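Local coordinates for protein phenol hydroxylase component phN (Pseudomonas stutzeri, PDB 3U52) that probably serves as the diiron-bearing hydroxylase subunit of a multicomponent phenol hydroxylase, where dioxygen is used to hydroxylate phenol and related aromatics, at residues 290-293 against 294-298; 202-205 against 206-210; 469-472 against 473-477; 450-453 against 454-457. All blocks are in the same frame, centred on the assembly; numbering follows the deposited sequence.

All four contacts are local, between neighbouring stretches of the chain at or within a helix, and they form two pairs. Contact 1 lies on helix 291-310 and contact 2 on helix 187-216, which meet where Tyr298 and Trp295 pack on Asn204, Leu205 and Val208; both are largely buried. Contacts 3 and 4 lie on the consecutive helices 467-474 and 453-458 and touch through Tyr474 on Trp451; their centres are about 29 to 36 Å from those of contacts 1 and 2. Contact 4 is buried, whereas contact 3 has an exposed lysine. A capping box starts contact 1 and a proline interrupts contact 2, while contacts 3 and 4 combine CH-pi packing with helix ends.

Contact 1: residues 290-293 against 294-298; sequences SWSE and AWEVY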
loop_
_atom_site.group_PDB
_atom_site.type_symbol
_atom_site.label_atom_id
_atom_site.label_comp_id
_atom_site.label_asym_id
_atom_site.label_seq_id
_atom_site.Cartn_x
_atom_site.Cartn_y
_atom_site.Cartn_z
ATOM N N SER A 290 26.440 -18.270 -0.577
ATOM C CA SER A 290 27.253 -18.445 0.615
ATOM C C SER A 290 27.959 -17.135 0.918
ATOM O O SER A 290 28.068 -16.267 0.034
ATOM C CB SER A 290 28.285 -19.544 0.400
ATOM O OG SER A 290 29.185 -19.187 -0.651
ATOM N N TRP A 291 28.486 -16.993 2.139
ATOM C CA TRP A 291 29.315 -15.824 2.458
ATOM C C TRP A 291 30.501 -15.758 1.512
ATOM O O TRP A 291 30.893 -14.693 1.020
ATOM C CB TRP A 291 29.834 -15.895 3.895
ATOM C CG TRP A 291 30.920 -14.865 4.150
ATOM C CD1 TRP A 291 32.236 -15.090 4.271
ATOM C CD2 TRP A 291 30.731 -13.445 4.306
ATOM N NE1 TRP A 291 32.914 -13.897 4.491
ATOM C CE2 TRP A 291 32.001 -12.875 4.522
ATOM C CE3 TRP A 291 29.609 -12.604 4.269
ATOM C CZ2 TRP A 291 32.182 -11.493 4.723
ATOM C CZ3 TRP A 291 29.782 -11.242 4.475
ATOM C CH2 TRP A 291 31.054 -10.703 4.704
ATOM N N SER A 292 31.092 -16.907 1.223
ATOM C CA SER A 292 32.264 -16.930 0.373
ATOM C C SER A 292 31.940 -16.326 -1.059
ATOM O O SER A 292 32.678 -15.479 -1.610
ATOM C CB SER A 292 32.716 -18.389 0.296
ATOM O OG SER A 292 33.764 -18.473 -0.635
ATOM N N GLU A 293 30.792 -16.699 -1.618
ATOM C CA GLU A 293 30.345 -16.152 -2.903
ATOM C C GLU A 293 30.022 -14.658 -2.823
ATOM O O GLU A 293 30.309 -13.931 -3.768
ATOM C CB GLU A 293 29.085 -16.891 -3.406
ATOM C CG GLU A 293 29.352 -18.287 -4.019
ATOM C CD GLU A 293 28.101 -19.160 -4.142
ATOM O OE1 GLU A 293 27.078 -18.903 -3.455
ATOM O OE2 GLU A 293 28.140 -20.125 -4.952
ATOM N N ALA A 294 29.331 -14.220 -1.762
ATOM C CA ALA A 294 29.060 -12.797 -1.543
ATOM C C ALA A 294 30.345 -11.964 -1.410
ATOM O O ALA A 294 30.473 -10.899 -2.027
ATOM C CB ALA A 294 28.159 -12.617 -0.289
ATOM N N TRP A 295 31.303 -12.433 -0.614
ATOM C CA TRP A 295 32.590 -11.739 -0.490
ATOM C C TRP A 295 33.319 -11.601 -1.834
ATOM O O TRP A 295 33.865 -10.529 -2.180
ATOM C CB TRP A 295 33.544 -12.446 0.502
ATOM C CG TRP A 295 34.749 -11.621 0.776
ATOM C CD1 TRP A 295 36.030 -11.813 0.256
ATOM C CD2 TRP A 295 34.843 -10.462 1.630
ATOM N NE1 TRP A 295 36.888 -10.826 0.742
ATOM C CE2 TRP A 295 36.191 -9.991 1.567
ATOM C CE3 TRP A 295 33.915 -9.751 2.433
ATOM C CZ2 TRP A 295 36.631 -8.859 2.296
ATOM C CZ3 TRP A 295 34.362 -8.594 3.135
ATOM C CH2 TRP A 295 35.703 -8.176 3.056
ATOM N N GLU A 296 33.368 -12.711 -2.561
ATOM C CA GLU A 296 34.029 -12.771 -3.839
ATOM C C GLU A 296 33.439 -11.805 -4.885
ATOM O O GLU A 296 34.172 -11.145 -5.644
ATOM C CB GLU A 296 33.926 -14.206 -4.312
ATOM C CG GLU A 296 34.910 -14.554 -5.392
ATOM C CD GLU A 296 35.001 -16.072 -5.609
ATOM O OE1 GLU A 296 35.090 -16.466 -6.798
ATOM O OE2 GLU A 296 34.950 -16.852 -4.611
ATOM N N VAL A 297 32.120 -11.705 -4.937
ATOM C CA VAL A 297 31.484 -10.809 -5.885
ATOM C C VAL A 297 31.516 -9.366 -5.412
ATOM O O VAL A 297 31.931 -8.472 -6.140
ATOM C CB VAL A 297 30.027 -11.276 -6.154
ATOM C CG1 VAL A 297 29.265 -10.264 -7.067
ATOM C CG2 VAL A 297 30.079 -12.681 -6.763
ATOM N N TYR A 298 31.088 -9.123 -4.183
ATOM C CA TYR A 298 30.890 -7.758 -3.753
ATOM C C TYR A 298 32.172 -7.078 -3.326
ATOM O O TYR A 298 32.307 -5.880 -3.498
ATOM C CB TYR A 298 29.800 -7.659 -2.679
ATOM C CG TYR A 298 28.489 -8.105 -3.248
ATOM C CD1 TYR A 298 27.886 -9.271 -2.814
ATOM C CD2 TYR A 298 27.874 -7.375 -4.264
ATOM C CE1 TYR A 298 26.682 -9.691 -3.366
ATOM C CE2 TYR A 298 26.684 -7.782 -4.824
ATOM C CZ TYR A 298 26.091 -8.938 -4.377
ATOM O OH TYR A 298 24.891 -9.351 -4.936
#
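The indoles of Trp291 and Trp295, one turn apart, supply the aromatic part of the contact. Both rings have CG anti to the backbone N (chi1 168° and -171°), and this shared torsion sends them off the helix in the same direction, side by side. CZ2 of Trp291 comes to 3.4 Å from CE3 of Trp295, with the six-membered rings inclined to each other by 35°. Trp295 CB sits over one face of the Trp291 ring, toward its rim.

Polar side chains close the first turn. Ser290 is the N-cap, and with Glu293 it forms a capping box: Glu293 N donates to Ser290 OG (3.1 Å), while Ser290 N donates back to Glu293 OE1 (3.0 Å), meeting the carboxylate on its anti side and somewhat out of its plane. The other oxygen, OE2, makes a salt bridge to Lys364, which gives the carboxylate two separate partners.

Main-chain bonds then run in regular helical order, from Ala294 N to Ser290 O (3.0 Å) and from Trp295 N to Trp291 O (2.8 Å). Against the next two carbonyls lie aliphatic carbons, with Glu296 CB 3.2 Å from Ser292 O and Val297 CG2 3.3 Å from Glu293 O. Beyond the helix, Trp291 packs on Ser277 of helix 254-283, and NE1 of Trp295 is hydrogen-bonded to Asn325.

Contact 2: residues 202-205 against 206-210; sequences LTNL and LFVPF
Asn204 meets Val208 one turn further along helix 187-216, and its side chain touches the same methyl at every step. CB lies 3.9 Å from Val208 CG2; CG comes next, at 4.1 Å from that methyl, and the tip atom OD1 ends nearest, 3.6 Å from Val208 CG2. The amide is brought there by a first torsion that puts CG beside the backbone N (chi1 -78°), while CG2 of Val208 also lies beside its own N, turned back toward the asparagine. The two side chains cross at a slant rather than running together.

Beneath them the backbone departs from regular helix twice, first at Asn204 and Leu205, whose N atoms lack the usual bond to the turn before. Thr203 O accepts two N-H groups, from Phe207 N (2.9 Å, nearly straight) and from Leu206 N (3.1 Å), the latter standing above the carbonyl plane. Val208 N reaches Asn204 O at 3.1 Å, likewise from above the plane.

Pro209 has no N-H to give. Its CD lies 3.3 Å from Asn204 O and its CG 3.2 Å from Leu205 O, a buried carbonyl oxygen with no polar partner in the model. With an alanine here, the ring carbons covering Leu205 O would be missing, and a gap would probably open against Val276 and Met280 of helix 254-283.

Asn204 and Val208 also pack on Tyr298 of helix 291-310. This second break is a classic proline kink, some three turns beyond Glu199, a ligand of the diiron site in the hydroxylase's helical bundle.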
loop_
_atom_site.group_PDB
_atom_site.type_symbol
_atom_site.label_atom_id
_atom_site.label_comp_id
_atom_site.label_asym_id
_atom_site.label_seq_id
_atom_site.Cartn_x
_atom_site.Cartn_y
_atom_site.Cartn_z
ATOM N N LEU A 202 31.281 -1.554 1.280
ATOM C CA LEU A 202 30.863 -2.783 1.972
ATOM C C LEU A 202 29.349 -2.930 2.063
ATOM O O LEU A 202 28.845 -3.944 2.548
ATOM C CB LEU A 202 31.510 -2.838 3.369
ATOM C CG LEU A 202 33.056 -2.951 3.329
ATOM C CD1 LEU A 202 33.684 -2.836 4.733
ATOM C CD2 LEU A 202 33.523 -4.269 2.644
ATOM N N THR A 203 28.636 -1.916 1.581
ATOM C CA THR A 203 27.157 -1.853 1.636
ATOM C C THR A 203 26.385 -3.109 1.189
ATOM O O THR A 203 25.493 -3.601 1.884
ATOM C CB THR A 203 26.599 -0.590 0.897
ATOM O OG1 THR A 203 25.211 -0.507 1.185
ATOM C CG2 THR A 203 26.808 -0.649 -0.635
ATOM N N ASN A 204 26.746 -3.635 0.041
ATOM C CA ASN A 204 26.096 -4.827 -0.507
ATOM C C ASN A 204 26.252 -6.082 0.351
ATOM O O ASN A 204 25.403 -6.988 0.298
ATOM C CB ASN A 204 26.628 -5.091 -1.922
ATOM C CG ASN A 204 25.989 -4.164 -2.982
ATOM O OD1 ASN A 204 24.806 -3.809 -2.890
ATOM N ND2 ASN A 204 26.770 -3.784 -3.975
ATOM N N LEU A 205 27.351 -6.168 1.091
ATOM C CA LEU A 205 27.553 -7.303 2.010
ATOM C C LEU A 205 26.602 -7.326 3.194
ATOM O O LEU A 205 26.381 -8.385 3.790
ATOM C CB LEU A 205 29.006 -7.393 2.480
ATOM C CG LEU A 205 29.941 -7.649 1.297
ATOM C CD1 LEU A 205 31.364 -7.144 1.475
ATOM C CD2 LEU A 205 29.927 -9.113 0.998
ATOM N N LEU A 206 26.073 -6.155 3.554
ATOM C CA LEU A 206 25.083 -6.027 4.615
ATOM C C LEU A 206 23.678 -6.141 4.020
ATOM O O LEU A 206 22.888 -6.971 4.445
ATOM C CB LEU A 206 25.257 -4.679 5.336
ATOM C CG LEU A 206 24.812 -4.502 6.823
ATOM C CD1 LEU A 206 23.826 -5.579 7.298
ATOM C CD2 LEU A 206 26.014 -4.413 7.807
ATOM N N PHE A 207 23.404 -5.339 2.999
ATOM C CA PHE A 207 22.078 -5.188 2.398
ATOM C C PHE A 207 21.586 -6.420 1.649
ATOM O O PHE A 207 20.469 -6.889 1.891
ATOM C CB PHE A 207 22.115 -3.996 1.419
ATOM C CG PHE A 207 20.754 -3.521 0.941
ATOM C CD1 PHE A 207 20.173 -4.059 -0.210
ATOM C CD2 PHE A 207 20.081 -2.501 1.625
ATOM C CE1 PHE A 207 18.918 -3.616 -0.642
ATOM C CE2 PHE A 207 18.829 -2.050 1.204
ATOM C CZ PHE A 207 18.246 -2.602 0.072
ATOM N N VAL A 208 22.375 -6.894 0.685
ATOM C CA VAL A 208 21.934 -8.021 -0.150
ATOM C C VAL A 208 21.562 -9.306 0.667
ATOM O O VAL A 208 20.474 -9.861 0.478
ATOM C CB VAL A 208 22.907 -8.323 -1.317
ATOM C CG1 VAL A 208 22.301 -9.364 -2.236
ATOM C CG2 VAL A 208 23.233 -7.017 -2.151
ATOM N N PRO A 209 22.447 -9.778 1.569
ATOM C CA PRO A 209 22.056 -10.954 2.377
ATOM C C PRO A 209 20.772 -10.804 3.187
ATOM O O PRO A 209 19.994 -11.760 3.251
ATOM C CB PRO A 209 23.244 -11.135 3.337
ATOM C CG PRO A 209 24.417 -10.554 2.580
ATOM C CD PRO A 209 23.827 -9.348 1.890
ATOM N N PHE A 210 20.553 -9.647 3.818
ATOM C CA PHE A 210 19.360 -9.482 4.657
ATOM C C PHE A 210 18.106 -9.398 3.802
ATOM O O PHE A 210 17.110 -10.078 4.102
ATOM C CB PHE A 210 19.440 -8.286 5.630
ATOM C CG PHE A 210 20.096 -8.618 6.966
ATOM C CD1 PHE A 210 19.395 -9.360 7.951
ATOM C CD2 PHE A 210 21.427 -8.216 7.237
ATOM C CE1 PHE A 210 20.009 -9.685 9.199
ATOM C CE2 PHE A 210 22.055 -8.523 8.471
ATOM C CZ PHE A 210 21.332 -9.277 9.478
#

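Contact 3: residues 469-472 against 473-477; sequences TVVQ and KYYHI
Val470 and Tyr475 form the tight side of this helix end. The tyrosine ring runs alongside the valine, and CG1 of Val470 sits over one ring face in a CH-pi contact, 4.1 Å from the centroid and 22° off the normal. Next to it, CG1 of Val471 reaches CG2 of Ile477 at 3.6 Å. Main-chain bonds hold these groups close: Tyr475 N donates to Val470 O (2.9 Å), a span of five residues that marks a wider pi-type turn. Ile477 N then returns to Val471 O (3.0 Å), a closure made possible by the positive phi of His476 (61°), where the chain leaves the helix. Gln472, though partly exposed, bends at its second torsion (chi2 73°) to fold closely on the carbonyl of Ile477, whose oxygen also receives a CA-H...O contact from Gln472 CA at 3.4 Å; the amide OE1 instead accepts from Ile479 N.

The loose side belongs to Lys473, which is exposed and whose CB stays 4.2 Å from Thr469 CG2.

In the fold, Val470 and Tyr475 face Ile457 of helix 453-458, the preceding helix, and Tyr475 with Ile457 lines a xenon site. Tyr474 reaches Trp451 on the same side and, through its hydroxyl, a polar side chain of a neighbouring subunit; away from it His476 stacks on His164 of helix 162-166 and is hydrogen-bonded to Asp161.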
loop_
_atom_site.group_PDB
_atom_site.type_symbol
_atom_site.label_atom_id
_atom_site.label_comp_id
_atom_site.label_asym_id
_atom_site.label_seq_id
_atom_site.Cartn_x
_atom_site.Cartn_y
_atom_site.Cartn_z
ATOM N N THR A 469 22.029 -13.728 36.672
ATOM C CA THR A 469 21.585 -12.387 37.034
ATOM C C THR A 469 21.974 -11.344 35.972
ATOM O O THR A 469 21.211 -10.426 35.706
ATOM C CB THR A 469 22.165 -11.979 38.405
ATOM O OG1 THR A 469 21.779 -12.966 39.385
ATOM C CG2 THR A 469 21.682 -10.603 38.834
ATOM N N VAL A 470 23.173 -11.462 35.409
ATOM C CA VAL A 470 23.581 -10.571 34.317
ATOM C C VAL A 470 22.615 -10.760 33.140
ATOM O O VAL A 470 22.065 -9.796 32.630
ATOM C CB VAL A 470 25.051 -10.773 33.899
ATOM C CG1 VAL A 470 25.432 -9.839 32.759
ATOM C CG2 VAL A 470 26.007 -10.553 35.097
ATOM N N VAL A 471 22.369 -11.995 32.743
ATOM C CA VAL A 471 21.517 -12.256 31.569
ATOM C C VAL A 471 20.066 -11.778 31.787
ATOM O O VAL A 471 19.528 -11.069 30.945
ATOM C CB VAL A 471 21.609 -13.714 31.160
ATOM C CG1 VAL A 471 20.562 -14.059 30.113
ATOM C CG2 VAL A 471 23.050 -14.021 30.673
ATOM N N GLN A 472 19.449 -12.132 32.909
ATOM C CA GLN A 472 18.050 -11.781 33.177
ATOM C C GLN A 472 17.881 -10.327 33.606
ATOM O O GLN A 472 17.003 -9.613 33.073
ATOM C CB GLN A 472 17.424 -12.724 34.249
ATOM C CG GLN A 472 15.910 -12.405 34.556
ATOM C CD GLN A 472 15.011 -12.832 33.413
ATOM O OE1 GLN A 472 14.901 -14.027 33.099
ATOM N NE2 GLN A 472 14.400 -11.839 32.735
ATOM N N LYS A 473 18.700 -9.860 34.553
ATOM C CA LYS A 473 18.443 -8.535 35.152
ATOM C C LYS A 473 19.127 -7.367 34.456
ATOM O O LYS A 473 18.567 -6.271 34.421
ATOM C CB LYS A 473 18.746 -8.516 36.671
ATOM C CG LYS A 473 17.753 -9.372 37.537
ATOM C CD LYS A 473 16.322 -8.734 37.609
ATOM C CE LYS A 473 15.218 -9.721 38.015
ATOM N NZ LYS A 473 15.575 -10.523 39.242
ATOM N N TYR A 474 20.334 -7.587 33.918
ATOM C CA TYR A 474 21.049 -6.541 33.198
ATOM C C TYR A 474 20.664 -6.513 31.730
ATOM O O TYR A 474 20.323 -5.447 31.200
ATOM C CB TYR A 474 22.577 -6.699 33.348
ATOM C CG TYR A 474 23.377 -5.469 32.930
ATOM C CD1 TYR A 474 24.345 -5.554 31.921
ATOM C CD2 TYR A 474 23.129 -4.218 33.493
ATOM C CE1 TYR A 474 25.061 -4.426 31.524
ATOM C CE2 TYR A 474 23.859 -3.082 33.123
ATOM C CZ TYR A 474 24.804 -3.204 32.124
ATOM O OH TYR A 474 25.522 -2.101 31.759
ATOM N N TYR A 475 20.702 -7.691 31.090
ATOM C CA TYR A 475 20.436 -7.794 29.663
ATOM C C TYR A 475 18.975 -7.753 29.298
ATOM O O TYR A 475 18.651 -7.461 28.126
ATOM C CB TYR A 475 21.063 -9.086 29.060
ATOM C CG TYR A 475 22.572 -9.106 29.049
ATOM C CD1 TYR A 475 23.315 -8.001 29.414
ATOM C CD2 TYR A 475 23.251 -10.240 28.628
ATOM C CE1 TYR A 475 24.714 -8.038 29.377
ATOM C CE2 TYR A 475 24.604 -10.275 28.571
ATOM C CZ TYR A 475 25.331 -9.212 28.942
ATOM O OH TYR A 475 26.697 -9.355 28.810
ATOM N N HIS A 476 18.105 -8.075 30.267
ATOM C CA HIS A 476 16.666 -8.278 30.046
ATOM C C HIS A 476 16.415 -9.407 29.092
ATOM O O HIS A 476 15.420 -9.377 28.401
ATOM C CB HIS A 476 16.019 -7.021 29.447
ATOM C CG HIS A 476 15.902 -5.875 30.407
ATOM N ND1 HIS A 476 15.201 -4.724 30.105
ATOM C CD2 HIS A 476 16.398 -5.689 31.646
ATOM C CE1 HIS A 476 15.270 -3.883 31.122
ATOM N NE2 HIS A 476 16.007 -4.438 32.059
ATOM N N ILE A 477 17.334 -10.372 28.996
ATOM C CA ILE A 477 17.073 -11.616 28.281
ATOM C C ILE A 477 16.234 -12.538 29.171
ATOM O O ILE A 477 16.617 -12.850 30.312
ATOM C CB ILE A 477 18.414 -12.240 27.742
ATOM C CG1 ILE A 477 18.917 -11.397 26.536
ATOM C CG2 ILE A 477 18.265 -13.731 27.407
ATOM C CD1 ILE A 477 20.385 -11.494 26.222
#

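Contact 4: residues 450-453 against 454-457; sequences AWLP and VHQI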
loop_
_atom_site.group_PDB
_atom_site.type_symbol
_atom_site.label_atom_id
_atom_site.label_comp_id
_atom_site.label_asym_id
_atom_site.label_seq_id
_atom_site.Cartn_x
_atom_site.Cartn_y
_atom_site.Cartn_z
ATOM N N ALA A 450 37.914 1.344 25.875
ATOM C CA ALA A 450 36.840 0.415 25.554
ATOM C C ALA A 450 36.101 -0.232 26.766
ATOM O O ALA A 450 36.722 -0.701 27.749
ATOM C CB ALA A 450 37.382 -0.631 24.562
ATOM N N TRP A 451 34.767 -0.266 26.663
ATOM C CA TRP A 451 33.875 -0.911 27.611
ATOM C C TRP A 451 33.753 -2.359 27.141
ATOM O O TRP A 451 32.815 -2.688 26.411
ATOM C CB TRP A 451 32.493 -0.163 27.622
ATOM C CG TRP A 451 31.543 -0.558 28.748
ATOM C CD1 TRP A 451 31.514 -0.031 30.008
ATOM C CD2 TRP A 451 30.486 -1.557 28.710
ATOM N NE1 TRP A 451 30.547 -0.667 30.759
ATOM C CE2 TRP A 451 29.895 -1.593 29.991
ATOM C CE3 TRP A 451 30.016 -2.446 27.734
ATOM C CZ2 TRP A 451 28.843 -2.466 30.320
ATOM C CZ3 TRP A 451 28.948 -3.298 28.060
ATOM C CH2 TRP A 451 28.380 -3.295 29.352
ATOM N N LEU A 452 34.729 -3.215 27.498
ATOM C CA LEU A 452 34.697 -4.610 27.085
ATOM C C LEU A 452 33.746 -5.408 27.971
ATOM O O LEU A 452 33.964 -5.549 29.192
ATOM C CB LEU A 452 36.105 -5.217 27.109
ATOM C CG LEU A 452 37.155 -4.761 26.097
ATOM C CD1 LEU A 452 38.329 -5.749 26.138
ATOM C CD2 LEU A 452 36.610 -4.830 24.723
ATOM N N PRO A 453 32.658 -5.942 27.385
ATOM C CA PRO A 453 31.643 -6.509 28.268
ATOM C C PRO A 453 32.156 -7.555 29.254
ATOM O O PRO A 453 31.732 -7.528 30.383
ATOM C CB PRO A 453 30.582 -7.045 27.318
ATOM C CG PRO A 453 30.746 -6.229 26.066
ATOM C CD PRO A 453 32.254 -5.987 25.963
ATOM N N VAL A 454 33.068 -8.448 28.836
ATOM C CA VAL A 454 33.580 -9.490 29.721
ATOM C C VAL A 454 34.315 -8.869 30.906
ATOM O O VAL A 454 34.104 -9.269 32.040
ATOM C CB VAL A 454 34.532 -10.500 28.952
ATOM C CG1 VAL A 454 35.250 -11.411 29.964
ATOM C CG2 VAL A 454 33.687 -11.360 27.999
ATOM N N HIS A 455 35.170 -7.887 30.630
ATOM C CA HIS A 455 35.869 -7.178 31.690
ATOM C C HIS A 455 34.889 -6.419 32.608
ATOM O O HIS A 455 35.063 -6.375 33.828
ATOM C CB HIS A 455 36.867 -6.197 31.104
ATOM C CG HIS A 455 37.987 -6.857 30.364
ATOM N ND1 HIS A 455 38.146 -8.229 30.321
ATOM C CD2 HIS A 455 39.024 -6.342 29.669
ATOM C CE1 HIS A 455 39.189 -8.528 29.565
ATOM N NE2 HIS A 455 39.755 -7.401 29.181
ATOM N N GLN A 456 33.871 -5.805 32.024
ATOM C CA GLN A 456 32.883 -5.085 32.817
ATOM C C GLN A 456 32.072 -5.971 33.775
ATOM O O GLN A 456 31.790 -5.564 34.908
ATOM C CB GLN A 456 32.028 -4.205 31.891
ATOM C CG GLN A 456 32.877 -3.073 31.304
ATOM C CD GLN A 456 33.369 -2.077 32.347
ATOM O OE1 GLN A 456 32.655 -1.742 33.277
ATOM N NE2 GLN A 456 34.588 -1.600 32.185
ATOM N N ILE A 457 31.746 -7.194 33.343
ATOM C CA ILE A 457 31.078 -8.194 34.184
ATOM C C ILE A 457 32.014 -8.482 35.375
ATOM O O ILE A 457 31.573 -8.472 36.520
ATOM C CB ILE A 457 30.774 -9.523 33.423
ATOM C CG1 ILE A 457 29.595 -9.348 32.443
ATOM C CG2 ILE A 457 30.432 -10.650 34.390
ATOM C CD1 ILE A 457 29.492 -10.457 31.387
HETATM O O HOH W 1 36.256 -2.402 30.025
#
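With CG beside the backbone N (chi1 -68°) and a bend at chi2 (-66°), Gln456 folds back over Trp451, whose CG is anti to the backbone N (chi1 -169°), turning the indole under it. CG of Gln456 thereby rests over the face of the five-membered ring, 3.5 Å from its centroid, in a CH-pi contact. The side-chain amide continues across the ring at a modest tilt.

Both polar atoms of Gln456 have partners. NE2 donates to a water (2.8 Å) that also gives a proton to Ala450 O (2.9 Å) and accepts from Leu452 N (3.1 Å), while OE1 is hydrogen-bonded to Asn461. A leucine in place of Trp451 would remove the flat indole face, and Gln456 would probably be freer to turn and disturb this water bridge.

Leu452 is the N-cap of helix 453-458, with Pro453 in its first turn, a position where the missing N-H costs no helical bond. The helix starts with Gln456 N on Leu452 O (2.8 Å) and Ile457 N on Pro453 O (3.0 Å), and the side chain of Leu452 lies alongside the ring of His455. Trp451 N bonds a polar side chain of a neighbouring subunit.

A buried glutamine is thus divided by chemistry: its methylene is spent on an aromatic face, while water and Asn461 hold its amide, tying the loop after helix 444-447 to the next helix.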